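Local coordinates for regulatory protein SWI6 (Saccharomyces cerevisiae, PDB 1SW6) that acts as the shared subunit of the SBF and MBF complexes that drive cell-cycle-dependent transcription in budding yeast, represented here by its ankyrin-repeat domain, at residues A278-S281 with N282-C286; H207-I210 with T211-M214; K148-K152 with H153-R157; M163-C167 with L168-V172; I195-D198 with S199-T203. All coordinates share one frame; numbering follows the deposited sequence.

Interaction 1 (A278-S281 with N282-C286); sequences AQDS and NGDTC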
loop_
_atom_site.group_PDB
_atom_site.type_symbol
_atom_site.label_atom_id
_atom_site.label_comp_id
_atom_site.label_asym_id
_atom_site.label_seq_id
_atom_site.Cartn_x
_atom_site.Cartn_y
_atom_site.Cartn_z
ATOM N N ALA A 278 -13.979 22.017 -11.469
ATOM C CA ALA A 278 -14.129 22.129 -10.021
ATOM C C ALA A 278 -12.792 22.476 -9.362
ATOM O O ALA A 278 -11.734 22.009 -9.790
ATOM C CB ALA A 278 -14.656 20.816 -9.451
ATOM N N GLN A 279 -12.839 23.279 -8.304
ATOM C CA GLN A 279 -11.622 23.673 -7.608
ATOM C C GLN A 279 -11.489 22.959 -6.281
ATOM O O GLN A 279 -12.471 22.811 -5.556
ATOM C CB GLN A 279 -11.621 25.182 -7.371
ATOM C CG GLN A 279 -11.397 26.000 -8.628
ATOM C CD GLN A 279 -11.668 27.474 -8.406
ATOM O OE1 GLN A 279 -12.818 27.893 -8.329
ATOM N NE2 GLN A 279 -10.610 28.265 -8.290
ATOM N N ASP A 280 -10.275 22.511 -5.966
ATOM C CA ASP A 280 -10.037 21.828 -4.704
ATOM C C ASP A 280 -9.796 22.879 -3.627
ATOM O O ASP A 280 -10.051 24.064 -3.851
ATOM C CB ASP A 280 -8.836 20.875 -4.810
ATOM C CG ASP A 280 -7.510 21.601 -4.978
ATOM O OD1 ASP A 280 -7.492 22.845 -5.083
ATOM O OD2 ASP A 280 -6.468 20.911 -5.006
ATOM N N SER A 281 -9.296 22.449 -2.469
ATOM C CA SER A 281 -9.049 23.362 -1.351
ATOM C C SER A 281 -8.001 24.436 -1.597
ATOM O O SER A 281 -7.998 25.466 -0.919
ATOM C CB SER A 281 -8.686 22.573 -0.094
ATOM O OG SER A 281 -9.855 22.032 0.496
ATOM N N ASN A 282 -7.105 24.195 -2.551
ATOM C CA ASN A 282 -6.074 25.173 -2.883
ATOM C C ASN A 282 -6.645 26.081 -3.962
ATOM O O ASN A 282 -6.043 27.089 -4.331
ATOM C CB ASN A 282 -4.802 24.483 -3.402
ATOM C CG ASN A 282 -4.220 23.493 -2.401
ATOM O OD1 ASN A 282 -4.328 23.689 -1.191
ATOM N ND2 ASN A 282 -3.587 22.432 -2.902
ATOM N N GLY A 283 -7.823 25.716 -4.461
ATOM C CA GLY A 283 -8.463 26.493 -5.508
ATOM C C GLY A 283 -7.991 26.058 -6.885
ATOM O O GLY A 283 -8.219 26.758 -7.873
ATOM N N ASP A 284 -7.331 24.904 -6.944
ATOM C CA ASP A 284 -6.816 24.354 -8.199
ATOM C C ASP A 284 -7.822 23.475 -8.919
ATOM O O ASP A 284 -8.523 22.669 -8.292
ATOM C CB ASP A 284 -5.587 23.463 -7.973
ATOM C CG ASP A 284 -4.337 24.243 -7.632
ATOM O OD1 ASP A 284 -4.116 25.311 -8.242
ATOM O OD2 ASP A 284 -3.562 23.765 -6.769
ATOM N N THR A 285 -7.873 23.621 -10.237
ATOM C CA THR A 285 -8.723 22.773 -11.047
ATOM C C THR A 285 -7.755 21.647 -11.427
ATOM O O THR A 285 -6.542 21.802 -11.263
ATOM C CB THR A 285 -9.175 23.483 -12.315
ATOM O OG1 THR A 285 -8.030 23.961 -13.018
ATOM C CG2 THR A 285 -10.097 24.635 -11.981
ATOM N N CYS A 286 -8.257 20.521 -11.924
ATOM C CA CYS A 286 -7.337 19.459 -12.290
ATOM C C CYS A 286 -6.409 19.982 -13.389
ATOM O O CYS A 286 -5.237 19.612 -13.466
ATOM C CB CYS A 286 -8.095 18.191 -12.725
ATOM S SG CYS A 286 -9.184 18.295 -14.170
HETATM O O HOH W 1 -11.102 20.419 -11.905
#
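Asp280 OD1 takes two backbone N-H groups, one from inside its own turn and one from just beyond it. Asn282 N lies 2.9 Å from Asp280 OD1, and Asp284 N lies 2.8 Å from the same oxygen. Asn282 N stands steeply above one face of the carboxylate and Asp284 N less steeply above the other. The first torsion makes this possible: CG of Asp280 sits between its own backbone N and carbonyl carbon (chi1 68°), and the carboxylate folds back under the turn. That turn is a type I beta turn from Asp280 to Gly283, closed by Gly283 N to Asp280 O at 2.8 Å. Behind it the two arms are tied by Asp280 N to Asp284 O at 2.9 Å. Gly283 has a positive phi of 87°, where a CB would run into the preceding carbonyl oxygen. This is the hairpin-like finger loop expected between ankyrin repeats, between helices 268-276 and 286-293. Gln279 spans the arms on the outside. Its NE2 gives a bond of 2.9 Å to Gly283 O, which lies in the plane of the Gln279 amide. Further back, a water bridges Ala278 O and Cys286 N, and Thr285 OG1 caps helix 286-293 at Asn288 N. Asp280 OD2 is paired with an arginine of the neighbouring finger, and Asp284 OD1 with Arg292. The side chains of Asp280 and Asp284 lie side by side, with Asp280 OD1 4.4 Å from Asp284 OD2. Two acidic groups this close would tend to repel, and the separate arginine partners probably offset that cost.

Interaction 2 (H207-I210 with T211-M214); sequences HIII and TSGM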
loop_
_atom_site.group_PDB
_atom_site.type_symbol
_atom_site.label_atom_id
_atom_site.label_comp_id
_atom_site.label_asym_id
_atom_site.label_seq_id
_atom_site.Cartn_x
_atom_site.Cartn_y
_atom_site.Cartn_z
ATOM N N HIS A 207 -7.608 13.462 -8.854
ATOM C CA HIS A 207 -6.766 12.309 -8.579
ATOM C C HIS A 207 -6.186 11.682 -9.837
ATOM O O HIS A 207 -5.034 11.245 -9.825
ATOM C CB HIS A 207 -7.547 11.265 -7.762
ATOM C CG HIS A 207 -7.798 11.675 -6.342
ATOM N ND1 HIS A 207 -6.794 11.745 -5.397
ATOM C CD2 HIS A 207 -8.932 12.067 -5.713
ATOM C CE1 HIS A 207 -7.301 12.163 -4.250
ATOM N NE2 HIS A 207 -8.596 12.365 -4.414
ATOM N N ILE A 208 -6.962 11.641 -10.920
ATOM C CA ILE A 208 -6.473 11.065 -12.172
ATOM C C ILE A 208 -5.245 11.870 -12.595
ATOM O O ILE A 208 -4.179 11.318 -12.878
ATOM C CB ILE A 208 -7.541 11.131 -13.296
ATOM C CG1 ILE A 208 -8.704 10.180 -12.973
ATOM C CG2 ILE A 208 -6.900 10.784 -14.640
ATOM C CD1 ILE A 208 -9.745 10.081 -14.054
ATOM N N ILE A 209 -5.403 13.186 -12.618
ATOM C CA ILE A 209 -4.312 14.064 -12.982
ATOM C C ILE A 209 -3.136 13.936 -12.019
ATOM O O ILE A 209 -1.996 13.872 -12.460
ATOM C CB ILE A 209 -4.801 15.520 -13.047
ATOM C CG1 ILE A 209 -5.285 15.828 -14.470
ATOM C CG2 ILE A 209 -3.694 16.474 -12.642
ATOM C CD1 ILE A 209 -6.421 14.957 -14.952
ATOM N N ILE A 210 -3.396 13.895 -10.712
ATOM C CA ILE A 210 -2.295 13.756 -9.758
ATOM C C ILE A 210 -1.490 12.507 -10.106
ATOM O O ILE A 210 -0.261 12.496 -10.031
ATOM C CB ILE A 210 -2.787 13.601 -8.299
ATOM C CG1 ILE A 210 -3.417 14.898 -7.800
ATOM C CG2 ILE A 210 -1.621 13.212 -7.402
ATOM C CD1 ILE A 210 -2.484 16.064 -7.774
ATOM N N THR A 211 -2.198 11.455 -10.497
ATOM C CA THR A 211 -1.557 10.197 -10.853
ATOM C C THR A 211 -0.744 10.313 -12.130
ATOM O O THR A 211 0.348 9.748 -12.236
ATOM C CB THR A 211 -2.596 9.071 -11.031
ATOM O OG1 THR A 211 -3.155 8.734 -9.760
ATOM C CG2 THR A 211 -1.959 7.845 -11.624
ATOM N N SER A 212 -1.281 11.034 -13.103
ATOM C CA SER A 212 -0.595 11.207 -14.379
ATOM C C SER A 212 0.835 11.730 -14.189
ATOM O O SER A 212 1.683 11.566 -15.064
ATOM C CB SER A 212 -1.366 12.184 -15.267
ATOM O OG SER A 212 -1.225 13.508 -14.781
ATOM N N GLY A 213 1.090 12.361 -13.049
ATOM C CA GLY A 213 2.413 12.903 -12.787
ATOM C C GLY A 213 3.421 11.899 -12.249
ATOM O O GLY A 213 4.631 12.127 -12.333
ATOM N N MET A 214 2.923 10.794 -11.699
ATOM C CA MET A 214 3.771 9.744 -11.133
ATOM C C MET A 214 4.427 8.924 -12.231
ATOM O O MET A 214 3.784 8.542 -13.206
ATOM C CB MET A 214 2.944 8.811 -10.240
ATOM C CG MET A 214 2.259 9.507 -9.080
ATOM S SD MET A 214 3.399 10.541 -8.130
ATOM C CE MET A 214 2.214 11.525 -7.130
#
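Helix 204-212 of the third ankyrin repeat ends in this stretch, where the side chains of Thr211 and Ser212 fold back onto the carbonyls of the preceding turn. Two regular helical bonds carry the backbone: Thr211 N to His207 O and Ser212 N to Ile208 O, both 2.9 Å between the named atoms. Beyond them the bonds of Gly213 N, to Ile209 O and Ile210 O, are weak and its place is less certain. Thr211 OG1 bonds Val172 O of the preceding repeat; His207 O, 3.1 Å from Thr211 OG1, competes for the same proton. A chi1 of 73° tucks the hydroxyl of Ser212 in over its own backbone, toward Ile209 O; the modelled 2.5 Å between Ser212 OG and Ile209 O is very short, and the exact length is doubtful. The imidazole of His207 reaches the finger before this helix, where NE2 bonds Asp198 OD1. Ile208 packs on helices 167-173 and 218-234, and Ile209 on helix 286-293. Cys217 of the second subunit packs against Thr211 and Met214. Past the helix, Met214 is bent at chi2 (-50°) and lies alongside Ile210, with its CE 4.2 Å from Ile210 CG2.

Interaction 3 (K148-K152 with H153-R157); sequences KHLVK and HGSNR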
loop_
_atom_site.group_PDB
_atom_site.type_symbol
_atom_site.label_atom_id
_atom_site.label_comp_id
_atom_site.label_asym_id
_atom_site.label_seq_id
_atom_site.Cartn_x
_atom_site.Cartn_y
_atom_site.Cartn_z
ATOM N N LYS A 148 -17.981 -6.462 -7.366
ATOM C CA LYS A 148 -19.389 -6.623 -7.688
ATOM C C LYS A 148 -20.123 -7.435 -6.619
ATOM O O LYS A 148 -21.233 -7.087 -6.211
ATOM C CB LYS A 148 -19.514 -7.271 -9.061
ATOM C CG LYS A 148 -19.085 -6.330 -10.165
ATOM C CD LYS A 148 -18.537 -7.057 -11.384
ATOM C CE LYS A 148 -19.555 -7.962 -12.036
ATOM N NZ LYS A 148 -19.025 -8.472 -13.341
ATOM N N HIS A 149 -19.493 -8.509 -6.157
ATOM C CA HIS A 149 -20.076 -9.340 -5.115
ATOM C C HIS A 149 -20.230 -8.556 -3.814
ATOM O O HIS A 149 -21.248 -8.668 -3.139
ATOM C CB HIS A 149 -19.196 -10.564 -4.872
ATOM C CG HIS A 149 -19.447 -11.684 -5.829
ATOM N ND1 HIS A 149 -18.431 -12.336 -6.496
ATOM C CD2 HIS A 149 -20.596 -12.291 -6.206
ATOM C CE1 HIS A 149 -18.946 -13.299 -7.241
ATOM N NE2 HIS A 149 -20.257 -13.293 -7.083
ATOM N N LEU A 150 -19.227 -7.759 -3.455
ATOM C CA LEU A 150 -19.314 -6.981 -2.218
ATOM C C LEU A 150 -20.389 -5.908 -2.303
ATOM O O LEU A 150 -21.070 -5.623 -1.313
ATOM C CB LEU A 150 -17.972 -6.327 -1.872
ATOM C CG LEU A 150 -16.820 -7.241 -1.435
ATOM C CD1 LEU A 150 -15.693 -6.385 -0.901
ATOM C CD2 LEU A 150 -17.282 -8.200 -0.365
ATOM N N VAL A 151 -20.537 -5.300 -3.477
ATOM C CA VAL A 151 -21.554 -4.275 -3.640
ATOM C C VAL A 151 -22.918 -4.945 -3.483
ATOM O O VAL A 151 -23.731 -4.532 -2.667
ATOM C CB VAL A 151 -21.461 -3.604 -5.028
ATOM C CG1 VAL A 151 -22.677 -2.724 -5.263
ATOM C CG2 VAL A 151 -20.178 -2.784 -5.111
ATOM N N LYS A 152 -23.153 -5.989 -4.264
ATOM C CA LYS A 152 -24.412 -6.714 -4.198
ATOM C C LYS A 152 -24.751 -7.168 -2.780
ATOM O O LYS A 152 -25.922 -7.329 -2.440
ATOM C CB LYS A 152 -24.359 -7.939 -5.114
ATOM C CG LYS A 152 -25.476 -8.934 -4.867
ATOM C CD LYS A 152 -25.448 -10.074 -5.871
ATOM C CE LYS A 152 -26.655 -10.987 -5.680
ATOM N NZ LYS A 152 -26.797 -11.957 -6.802
ATOM N N HIS A 153 -23.734 -7.378 -1.953
ATOM C CA HIS A 153 -23.970 -7.830 -0.592
ATOM C C HIS A 153 -24.010 -6.760 0.490
ATOM O O HIS A 153 -23.936 -7.078 1.676
ATOM C CB HIS A 153 -22.961 -8.920 -0.235
ATOM C CG HIS A 153 -23.290 -10.244 -0.849
ATOM N ND1 HIS A 153 -24.019 -11.208 -0.187
ATOM C CD2 HIS A 153 -23.063 -10.733 -2.092
ATOM C CE1 HIS A 153 -24.227 -12.233 -0.995
ATOM N NE2 HIS A 153 -23.659 -11.968 -2.159
ATOM N N GLY A 154 -24.125 -5.495 0.089
ATOM C CA GLY A 154 -24.225 -4.433 1.077
ATOM C C GLY A 154 -23.092 -3.448 1.262
ATOM O O GLY A 154 -23.275 -2.437 1.937
ATOM N N SER A 155 -21.924 -3.719 0.694
ATOM C CA SER A 155 -20.818 -2.792 0.855
ATOM C C SER A 155 -21.222 -1.391 0.402
ATOM O O SER A 155 -21.672 -1.198 -0.731
ATOM C CB SER A 155 -19.603 -3.265 0.058
ATOM O OG SER A 155 -19.081 -4.462 0.601
ATOM N N ASN A 156 -21.059 -0.425 1.300
ATOM C CA ASN A 156 -21.390 0.966 1.022
ATOM C C ASN A 156 -20.256 1.555 0.187
ATOM O O ASN A 156 -19.095 1.581 0.611
ATOM C CB ASN A 156 -21.527 1.737 2.333
ATOM C CG ASN A 156 -22.047 3.143 2.137
ATOM O OD1 ASN A 156 -21.590 3.874 1.256
ATOM N ND2 ASN A 156 -23.004 3.540 2.978
ATOM N N ARG A 157 -20.593 2.033 -1.002
ATOM C CA ARG A 157 -19.599 2.583 -1.909
ATOM C C ARG A 157 -19.236 4.035 -1.632
ATOM O O ARG A 157 -18.294 4.564 -2.215
ATOM C CB ARG A 157 -20.113 2.447 -3.341
ATOM C CG ARG A 157 -20.448 1.014 -3.715
ATOM C CD ARG A 157 -21.339 0.946 -4.940
ATOM N NE ARG A 157 -22.651 1.541 -4.689
ATOM C CZ ARG A 157 -23.663 1.501 -5.547
ATOM N NH1 ARG A 157 -23.516 0.892 -6.719
ATOM N NH2 ARG A 157 -24.826 2.062 -5.230
#
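Leu150 O receives Ser155 N at 2.9 Å, and Val151 O receives Gly154 N at 2.9 Å. These paired bonds form a Schellman motif that closes helix 144-152. Gly154 is its C-prime residue, with a positive phi of 111° at which a CB would meet the carbonyl oxygen before it. Ser155 turns its side chain back to the helix, and its OG lies 3.3 Å from Leu150 CB. The same hydroxyl makes a weak and unsettled bond to Leu150 O. His153 N is held by weak bonds to His149 O and Leu150 O. Its ring sets an edge against the last turn: CD2 lies 2.9 Å from His149 O, which is in the plane of the imidazole. Lys152 runs extended beside that ring, pointing the same way.

Val151 meets the returning chain with both methyls. CG1 and CG2 each lie 3.9 Å from Arg157 CD, and the two side chains cross at about a right angle. CG1 stands anti to the backbone N (chi1 170°), which sets the methyl pair astride that methylene. With an alanine here, both methyl contacts on Arg157 CD would go, and a gap would probably open beside the aliphatic part of the arginine. The arginine bends at chi3 (-65°), and its guanidinium is held by Asp33, Phe30 O and Tyr189 O. Outside this shell, Phe105 at the start of helix 105-115 stacks on His149 and meets the His153 ring. Leu150 packs into helix 134-140, while Arg157 lies on Leu190 of helix 183-190.

Interaction 4 (M163-C167 with L168-V172); sequences MGESC and LVKAV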
loop_
_atom_site.group_PDB
_atom_site.type_symbol
_atom_site.label_atom_id
_atom_site.label_comp_id
_atom_site.label_asym_id
_atom_site.label_seq_id
_atom_site.Cartn_x
_atom_site.Cartn_y
_atom_site.Cartn_z
ATOM N N MET A 163 -8.593 9.978 4.533
ATOM C CA MET A 163 -8.318 11.161 3.728
ATOM C C MET A 163 -9.598 11.571 3.000
ATOM O O MET A 163 -9.628 12.576 2.296
ATOM C CB MET A 163 -7.227 10.852 2.706
ATOM C CG MET A 163 -5.866 10.620 3.315
ATOM S SD MET A 163 -5.248 12.173 3.966
ATOM C CE MET A 163 -4.566 12.916 2.428
ATOM N N GLY A 164 -10.652 10.779 3.173
ATOM C CA GLY A 164 -11.913 11.067 2.513
ATOM C C GLY A 164 -11.905 10.539 1.086
ATOM O O GLY A 164 -12.756 10.884 0.262
ATOM N N GLU A 165 -10.923 9.697 0.788
ATOM C CA GLU A 165 -10.809 9.110 -0.535
ATOM C C GLU A 165 -11.723 7.903 -0.672
ATOM O O GLU A 165 -11.720 7.009 0.175
ATOM C CB GLU A 165 -9.348 8.742 -0.805
ATOM C CG GLU A 165 -8.522 9.984 -1.090
ATOM C CD GLU A 165 -7.037 9.722 -1.263
ATOM O OE1 GLU A 165 -6.633 8.551 -1.491
ATOM O OE2 GLU A 165 -6.274 10.715 -1.184
ATOM N N SER A 166 -12.525 7.897 -1.730
ATOM C CA SER A 166 -13.470 6.804 -1.988
ATOM C C SER A 166 -12.762 5.607 -2.605
ATOM O O SER A 166 -11.585 5.682 -2.930
ATOM C CB SER A 166 -14.559 7.272 -2.947
ATOM O OG SER A 166 -13.993 7.527 -4.221
ATOM N N CYS A 167 -13.487 4.507 -2.778
ATOM C CA CYS A 167 -12.894 3.316 -3.371
ATOM C C CYS A 167 -12.590 3.533 -4.845
ATOM O O CYS A 167 -11.611 3.005 -5.360
ATOM C CB CYS A 167 -13.804 2.088 -3.188
ATOM S SG CYS A 167 -15.478 2.256 -3.829
ATOM N N LEU A 168 -13.419 4.311 -5.532
ATOM C CA LEU A 168 -13.172 4.575 -6.944
ATOM C C LEU A 168 -11.879 5.386 -7.082
ATOM O O LEU A 168 -11.151 5.241 -8.058
ATOM C CB LEU A 168 -14.349 5.325 -7.572
ATOM C CG LEU A 168 -14.135 5.678 -9.046
ATOM C CD1 LEU A 168 -14.079 4.402 -9.868
ATOM C CD2 LEU A 168 -15.263 6.595 -9.540
ATOM N N VAL A 169 -11.592 6.238 -6.098
ATOM C CA VAL A 169 -10.362 7.032 -6.115
ATOM C C VAL A 169 -9.139 6.088 -6.125
ATOM O O VAL A 169 -8.113 6.393 -6.722
ATOM C CB VAL A 169 -10.311 7.991 -4.883
ATOM C CG1 VAL A 169 -8.910 8.617 -4.724
ATOM C CG2 VAL A 169 -11.347 9.104 -5.069
ATOM N N LYS A 170 -9.263 4.931 -5.478
ATOM C CA LYS A 170 -8.171 3.959 -5.446
ATOM C C LYS A 170 -7.930 3.402 -6.839
ATOM O O LYS A 170 -6.791 3.117 -7.217
ATOM C CB LYS A 170 -8.501 2.818 -4.476
ATOM C CG LYS A 170 -8.656 3.300 -3.041
ATOM C CD LYS A 170 -7.453 4.153 -2.650
ATOM C CE LYS A 170 -7.744 5.002 -1.435
ATOM N NZ LYS A 170 -6.595 5.889 -1.132
ATOM N N ALA A 171 -9.006 3.269 -7.608
ATOM C CA ALA A 171 -8.901 2.770 -8.971
ATOM C C ALA A 171 -8.030 3.691 -9.807
ATOM O O ALA A 171 -7.272 3.228 -10.666
ATOM C CB ALA A 171 -10.288 2.665 -9.609
ATOM N N VAL A 172 -8.124 4.996 -9.579
ATOM C CA VAL A 172 -7.317 5.894 -10.400
ATOM C C VAL A 172 -5.959 6.270 -9.823
ATOM O O VAL A 172 -5.196 6.988 -10.465
ATOM C CB VAL A 172 -8.097 7.176 -10.780
ATOM C CG1 VAL A 172 -9.336 6.784 -11.600
ATOM C CG2 VAL A 172 -8.496 7.951 -9.533
#
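Lys170 bends at chi2 (-50°) and then runs straight, bringing NZ back over the loop that precedes its helix. Glu165 is extended beyond CG (chi2 175°) and crosses the lysine at about a right angle. Their ends form a salt bridge of 2.7 Å between Lys170 NZ and Glu165 OE1, with the nitrogen nearly in line with the C-O bond. Lys173 NZ, one turn on, is a second cation on Glu165 OE1. A methionine in place of Lys170 would probably leave Glu165 OE1 with Lys173 as its remaining lysine partner and hold the carboxylate less firmly. Glu165 also lays its aliphatic part on the helix, with CG 3.9 Å from Val169 CG1. Ser166 is the N-cap. Its OG takes a weak bond of 3.3 Å from Val169 N and lies 3.2 Å from Val169 CG2. The helix beyond starts loosely: Lys170 N to Cys167 O and Ala171 N to Cys167 O are both weak. Cys167 and Leu168 face helix 183-190, and Val169 touches His207 of the next repeat. The loop leading through an N-cap into helix 167-173 is the entry to the first helix of the second ankyrin repeat.

Interaction 5 (I195-D198 with S199-T203); sequences ILED and SMNRT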
loop_
_atom_site.group_PDB
_atom_site.type_symbol
_atom_site.label_atom_id
_atom_site.label_comp_id
_atom_site.label_asym_id
_atom_site.label_seq_id
_atom_site.Cartn_x
_atom_site.Cartn_y
_atom_site.Cartn_z
ATOM N N ILE A 195 -19.479 11.427 -7.783
ATOM C CA ILE A 195 -19.929 12.706 -7.238
ATOM C C ILE A 195 -19.279 13.061 -5.906
ATOM O O ILE A 195 -19.582 14.100 -5.321
ATOM C CB ILE A 195 -21.460 12.735 -7.056
ATOM C CG1 ILE A 195 -21.867 11.865 -5.866
ATOM C CG2 ILE A 195 -22.138 12.271 -8.342
ATOM C CD1 ILE A 195 -23.301 12.065 -5.441
ATOM N N LEU A 196 -18.363 12.215 -5.445
ATOM C CA LEU A 196 -17.686 12.431 -4.171
ATOM C C LEU A 196 -16.359 13.210 -4.235
ATOM O O LEU A 196 -15.552 13.014 -5.143
ATOM C CB LEU A 196 -17.427 11.074 -3.504
ATOM C CG LEU A 196 -18.613 10.120 -3.349
ATOM C CD1 LEU A 196 -18.145 8.778 -2.757
ATOM C CD2 LEU A 196 -19.654 10.774 -2.451
ATOM N N GLU A 197 -16.144 14.090 -3.254
ATOM C CA GLU A 197 -14.900 14.853 -3.136
ATOM C C GLU A 197 -14.289 14.449 -1.794
ATOM O O GLU A 197 -15.014 14.123 -0.857
ATOM C CB GLU A 197 -15.158 16.367 -3.146
ATOM C CG GLU A 197 -16.038 16.876 -2.013
ATOM C CD GLU A 197 -16.268 18.380 -2.081
ATOM O OE1 GLU A 197 -16.926 18.932 -1.174
ATOM O OE2 GLU A 197 -15.788 19.015 -3.042
ATOM N N ASP A 198 -12.964 14.456 -1.696
ATOM C CA ASP A 198 -12.311 14.063 -0.454
ATOM C C ASP A 198 -12.094 15.242 0.500
ATOM O O ASP A 198 -12.626 16.336 0.288
ATOM C CB ASP A 198 -10.986 13.353 -0.767
ATOM C CG ASP A 198 -9.983 14.251 -1.460
ATOM O OD1 ASP A 198 -8.973 13.716 -1.970
ATOM O OD2 ASP A 198 -10.180 15.486 -1.483
ATOM N N SER A 199 -11.316 15.016 1.554
ATOM C CA SER A 199 -11.053 16.053 2.543
ATOM C C SER A 199 -10.327 17.275 1.986
ATOM O O SER A 199 -10.205 18.292 2.668
ATOM C CB SER A 199 -10.264 15.459 3.708
ATOM O OG SER A 199 -11.023 14.437 4.329
ATOM N N MET A 200 -9.851 17.170 0.752
ATOM C CA MET A 200 -9.147 18.261 0.081
ATOM C C MET A 200 -10.056 18.812 -1.022
ATOM O O MET A 200 -9.616 19.566 -1.893
ATOM C CB MET A 200 -7.862 17.729 -0.554
ATOM C CG MET A 200 -6.801 17.291 0.435
ATOM S SD MET A 200 -5.996 18.722 1.202
ATOM C CE MET A 200 -4.930 19.248 -0.155
ATOM N N ASN A 201 -11.326 18.424 -0.969
ATOM C CA ASN A 201 -12.308 18.811 -1.977
ATOM C C ASN A 201 -11.801 18.416 -3.363
ATOM O O ASN A 201 -12.068 19.092 -4.352
ATOM C CB ASN A 201 -12.603 20.313 -1.935
ATOM C CG ASN A 201 -13.244 20.745 -0.631
ATOM O OD1 ASN A 201 -14.075 20.035 -0.066
ATOM N ND2 ASN A 201 -12.869 21.918 -0.154
ATOM N N ARG A 202 -11.055 17.319 -3.423
ATOM C CA ARG A 202 -10.537 16.832 -4.693
ATOM C C ARG A 202 -11.465 15.774 -5.264
ATOM O O ARG A 202 -11.869 14.831 -4.571
ATOM C CB ARG A 202 -9.126 16.278 -4.516
ATOM C CG ARG A 202 -8.094 17.383 -4.481
ATOM C CD ARG A 202 -6.721 16.892 -4.068
ATOM N NE ARG A 202 -5.731 17.952 -4.230
ATOM C CZ ARG A 202 -4.450 17.829 -3.908
ATOM N NH1 ARG A 202 -4.004 16.686 -3.396
ATOM N NH2 ARG A 202 -3.613 18.848 -4.108
ATOM N N THR A 203 -11.811 15.944 -6.534
ATOM C CA THR A 203 -12.704 15.020 -7.224
ATOM C C THR A 203 -11.907 13.884 -7.846
ATOM O O THR A 203 -10.675 13.831 -7.718
ATOM C CB THR A 203 -13.453 15.745 -8.339
ATOM O OG1 THR A 203 -12.554 15.988 -9.435
ATOM C CG2 THR A 203 -13.972 17.092 -7.815
HETATM O O HOH W 2 -13.063 11.999 -4.879
#
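The chain turns back on itself through a type I beta turn from Asp198 to Asn201, closed by Asn201 N to Asp198 O at 2.8 Å, with Asp198 N to Arg202 O at 3.1 Å tying the arms. The carboxylate of Asp198 lies within reach of the N-H groups in and just after the turn. Its OD2 accepts Met200 N and Arg202 N, each 2.8 Å from that oxygen, and the two donors stand above opposite faces of the carboxylate plane. With chi1 at 64°, the Asp198 side chain bends in over its own main chain, and this brings OD2 to both donors. Asp198 OD1 is used by helix 204-212. This turn is the ankyrin finger that leads from strand 196-197 to that helix, where Thr203 is the N-cap. Glu197 and Asn201 lie side by side on its flank. Glu197 OE1 is 3.3 Å from Asn201 OD1; both are acceptors, and Lys47 NZ nearby makes weak or long contacts with each. Arg202 stretches out from CG to NE, and its NE forms a salt bridge with Asp280 OD2. Met200, bent at chi2 and chi3, sets its CE 4.0 Å above the guanidinium plane of Arg202, over the centre of that group. A water is shared by Leu196 O and Arg202 O.

Interactions 1 and 5 are successive ankyrin fingers, partly buried, and each relies on an aspartate oxygen holding two backbone N-H groups. They touch directly, joined by a salt bridge and a probable backbone hydrogen bond. Interaction 4, near the centre of the chain, is buried and opens a helix; its loop meets interaction 5 through the backbone. Interaction 2 is also buried but closes a helix. Side-chain hydrogen bonds tie it to both interaction 4 and interaction 5. Interaction 3, partly buried, closes its helix with a Schellman motif and a valine-arginine contact; its centre lies about 31 Å from that of interaction 1.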